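Local coordinates for protein toll (Drosophila melanogaster, PDB 4LXR) that serves as the cell-surface receptor for activated Spätzle, triggering the Toll pathway in dorsal-ventral patterning of the embryo and in antifungal immunity, at residues G260-D263 and H264-H267; V764-S767 and T768-C772. All blocks are in the same frame, centred on the assembly; numbering follows the deposited sequence.

Contact 1: residues G260-D263 and H264-H267; sequences GLFD and HNKH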
# COMPACT_ATOMS: atom_id res chain seq x y z
N GLY A 260 8.23 -6.61 42.03
CA GLY A 260 7.67 -5.59 42.90
C GLY A 260 7.99 -4.15 42.50
O GLY A 260 7.73 -3.23 43.27
N LEU A 261 8.55 -3.96 41.31
CA LEU A 261 8.88 -2.62 40.80
C LEU A 261 7.69 -1.64 40.80
O LEU A 261 7.90 -0.43 40.94
CB LEU A 261 9.49 -2.70 39.39
CG LEU A 261 10.06 -1.40 38.78
CD1 LEU A 261 11.16 -0.83 39.64
CD2 LEU A 261 10.56 -1.64 37.35
N PHE A 262 6.47 -2.13 40.65
CA PHE A 262 5.31 -1.23 40.63
C PHE A 262 4.32 -1.44 41.78
O PHE A 262 3.20 -0.96 41.72
CB PHE A 262 4.56 -1.30 39.30
CG PHE A 262 5.44 -1.08 38.10
CD1 PHE A 262 6.12 0.11 37.95
CD2 PHE A 262 5.59 -2.06 37.15
CE1 PHE A 262 6.95 0.31 36.86
CE2 PHE A 262 6.40 -1.87 36.06
CZ PHE A 262 7.09 -0.68 35.91
N ASP A 263 4.75 -2.15 42.82
CA ASP A 263 3.87 -2.51 43.92
C ASP A 263 3.26 -1.32 44.65
O ASP A 263 2.17 -1.42 45.18
CB ASP A 263 4.59 -3.40 44.93
CG ASP A 263 4.61 -4.86 44.52
OD1 ASP A 263 4.40 -5.14 43.31
OD2 ASP A 263 4.84 -5.71 45.40
N HIS A 264 3.96 -0.19 44.67
CA HIS A 264 3.43 1.00 45.34
C HIS A 264 2.78 1.99 44.37
O HIS A 264 2.34 3.07 44.78
CB HIS A 264 4.53 1.70 46.14
CG HIS A 264 5.07 0.85 47.25
ND1 HIS A 264 6.33 0.28 47.22
CD2 HIS A 264 4.51 0.45 48.42
CE1 HIS A 264 6.52 -0.41 48.33
NE2 HIS A 264 5.43 -0.33 49.07
N ASN A 265 2.71 1.61 43.10
CA ASN A 265 2.12 2.46 42.08
C ASN A 265 0.82 1.86 41.56
O ASN A 265 0.78 1.30 40.45
CB ASN A 265 3.11 2.67 40.94
CG ASN A 265 4.51 2.92 41.43
OD1 ASN A 265 5.34 2.01 41.46
ND2 ASN A 265 4.79 4.16 41.84
N LYS A 266 -0.24 1.98 42.36
CA LYS A 266 -1.52 1.31 42.12
C LYS A 266 -2.52 2.16 41.33
O LYS A 266 -3.72 1.87 41.32
CB LYS A 266 -2.15 0.90 43.46
CG LYS A 266 -1.45 -0.27 44.12
CD LYS A 266 -1.38 -1.47 43.17
CE LYS A 266 -0.91 -2.71 43.91
NZ LYS A 266 -0.40 -3.74 42.96
N HIS A 267 -2.03 3.21 40.69
CA HIS A 267 -2.87 4.02 39.84
C HIS A 267 -2.34 3.99 38.42
O HIS A 267 -2.79 4.76 37.57
CB HIS A 267 -2.95 5.45 40.37
CG HIS A 267 -3.77 5.56 41.62
ND1 HIS A 267 -5.13 5.33 41.62
CD2 HIS A 267 -3.43 5.82 42.90
CE1 HIS A 267 -5.60 5.47 42.85
NE2 HIS A 267 -4.58 5.76 43.65
O HOH W 1 6.77 0.77 43.44
O HOH W 2 1.90 -5.02 42.43
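N265 turns its backbone N back to F262 O at 3.0 Å, closing a type I turn that overlaps the one from G260 to D263. G260, with its positive phi of 84°, opens the first turn where a side chain would jam against the preceding carbonyl. N265 OD1 reaches the edge of the F262 ring near its plane, 4.1 Å from F262 CD1, with the amide turned 70° from the ring. A water accepts from H264 N and lies within bonding distance of both N265 OD1 and L261 O, while N265 ND2 donates to the carbonyls of L241 and F238; asparagine suits the spot because its amide both accepts and donates. D263 and K266 meet through the lysine chain and a water, D263 OD1 and K266 NZ being too far apart (5.0 Å) to touch. Bent at chi2 (-55°), the lysine passes its CE 3.6 Å from D263 O, and the water joins NZ to D263 OD1, a carboxylate oxygen suited to accept from it. NZ also donates to N290 O. Replacing K266 by an alanine would probably leave N290 O and the water on D263 without their ammonium partner. The loop joins leucine-rich-repeat strands 246-248 and 270-273, with F262 packed on L268 and L287.

Contact 2: residues V764-S767 and T768-C772; sequences VELS and TNDIC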
# COMPACT_ATOMS: atom_id res chain seq x y z
N VAL A 764 -10.65 -13.56 -71.89
CA VAL A 764 -11.59 -12.43 -71.95
C VAL A 764 -11.57 -11.69 -73.28
O VAL A 764 -12.47 -10.91 -73.55
CB VAL A 764 -11.38 -11.36 -70.82
CG1 VAL A 764 -11.71 -11.94 -69.45
CG2 VAL A 764 -9.97 -10.80 -70.86
N GLU A 765 -10.54 -11.91 -74.09
CA GLU A 765 -10.50 -11.31 -75.42
C GLU A 765 -11.17 -12.18 -76.50
O GLU A 765 -11.30 -11.75 -77.64
CB GLU A 765 -9.07 -10.93 -75.81
CG GLU A 765 -8.57 -9.72 -75.03
CD GLU A 765 -7.19 -9.30 -75.45
OE1 GLU A 765 -6.84 -9.47 -76.64
OE2 GLU A 765 -6.43 -8.82 -74.58
N LEU A 766 -11.59 -13.39 -76.13
CA LEU A 766 -12.24 -14.29 -77.09
C LEU A 766 -13.76 -14.21 -77.03
O LEU A 766 -14.36 -14.21 -75.95
CB LEU A 766 -11.82 -15.76 -76.88
CG LEU A 766 -10.48 -16.23 -77.45
CD1 LEU A 766 -10.36 -15.82 -78.90
CD2 LEU A 766 -9.31 -15.69 -76.65
N SER A 767 -14.35 -14.15 -78.22
CA SER A 767 -15.78 -14.27 -78.41
C SER A 767 -16.15 -15.73 -78.71
O SER A 767 -15.30 -16.53 -79.11
CB SER A 767 -16.21 -13.39 -79.59
OG SER A 767 -17.58 -13.55 -79.90
N THR A 768 -17.42 -16.07 -78.55
CA THR A 768 -17.89 -17.40 -78.90
C THR A 768 -17.78 -17.63 -80.41
O THR A 768 -17.70 -18.77 -80.86
CB THR A 768 -19.33 -17.64 -78.43
OG1 THR A 768 -20.18 -16.64 -78.99
CG2 THR A 768 -19.42 -17.56 -76.93
N ASN A 769 -17.76 -16.55 -81.19
CA ASN A 769 -17.57 -16.67 -82.63
C ASN A 769 -16.13 -17.00 -83.02
O ASN A 769 -15.89 -17.76 -83.96
CB ASN A 769 -18.02 -15.39 -83.34
CG ASN A 769 -19.40 -14.94 -82.91
OD1 ASN A 769 -19.57 -13.84 -82.37
ND2 ASN A 769 -20.39 -15.79 -83.13
N ASP A 770 -15.17 -16.42 -82.29
CA ASP A 770 -13.75 -16.60 -82.58
C ASP A 770 -13.31 -18.05 -82.38
O ASP A 770 -12.36 -18.52 -83.00
CB ASP A 770 -12.91 -15.74 -81.64
CG ASP A 770 -13.25 -14.27 -81.72
OD1 ASP A 770 -13.57 -13.79 -82.83
OD2 ASP A 770 -13.20 -13.60 -80.67
N ILE A 771 -14.02 -18.73 -81.49
CA ILE A 771 -13.53 -19.95 -80.88
C ILE A 771 -14.19 -21.17 -81.53
O ILE A 771 -13.67 -22.28 -81.51
CB ILE A 771 -13.85 -19.90 -79.36
CG1 ILE A 771 -13.24 -21.07 -78.61
CG2 ILE A 771 -15.34 -19.90 -79.12
CD1 ILE A 771 -13.74 -21.15 -77.19
N CYS A 772 -15.33 -20.91 -82.16
CA CYS A 772 -16.23 -21.98 -82.54
C CYS A 772 -16.98 -21.56 -83.78
O CYS A 772 -18.07 -20.99 -83.68
CB CYS A 772 -17.20 -22.23 -81.38
SG CYS A 772 -18.47 -23.45 -81.67
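S767 and D770 form a capping box at the start of the short, weakly bonded helix 768-771. The aspartate returns its carboxylate to the backbone of the cap residue: D770 OD2 takes the N-H of S767 N at 2.8 Å, nearly straight at 163°. The nitrogen stands 37° out of the carboxylate plane. In the other direction S767 OG accepts from N769 N at 3.3 Å, again nearly straight. Serine suits the N-cap because its short side chain can fold over the first turn: with OG trans to the serine's own N (chi1 175°), the oxygen swings forward over the opening residues of the helix. Aspartate, three residues on, has just the length to reach back, and its negative charge so close to the N-terminal end of the helix would probably be favoured by the peptide dipoles there.

The carbonyl of S767 adds only weak bonds, to its O from D770 N at 3.2 Å and from I771 N at 3.5 Å, so the two side-chain bonds of the box probably do much to order the turn. I771 CG2 also lies 3.4 Å from S767 O.

Next to the box, L766 crosses D770 at a slant, its CD1 3.7 Å from D770 CB. Leucine suits the place because its methyl can lie on the aliphatic root of the acid while OD2 turns to S767 N.

Beyond the box, the helix faces the rest of the C-terminal capping region. T768 and I771 turn to helix 733-740, both touching L736, and I771 is buried there with C728 and A732 also beside it. C772 follows at once and is joined to C730 by a disulfide, while strand 761-762 leads into the segment from the other side.

After its N-terminal helix and strands the chain winds through successive leucine-rich repeats, and contact 1 shapes the loop that carries it from strand 246-248 to strand 270-273. It is complete before contact 2 begins, roughly five hundred residues later, so the two stand in series and neither encloses nor crosses the other. Contact 2 comes close to the end of the modelled chain, in the second C-terminal capping region, where it starts helix 768-771 ahead of the disulfide to C730. The centres of contacts 1 and 2 lie about 123 Å apart, on opposite sides of the chain's centre. Both are local: contact 1 is a pair of overlapping turns between consecutive repeats, contact 2 a helix N-cap near the end of the ectodomain.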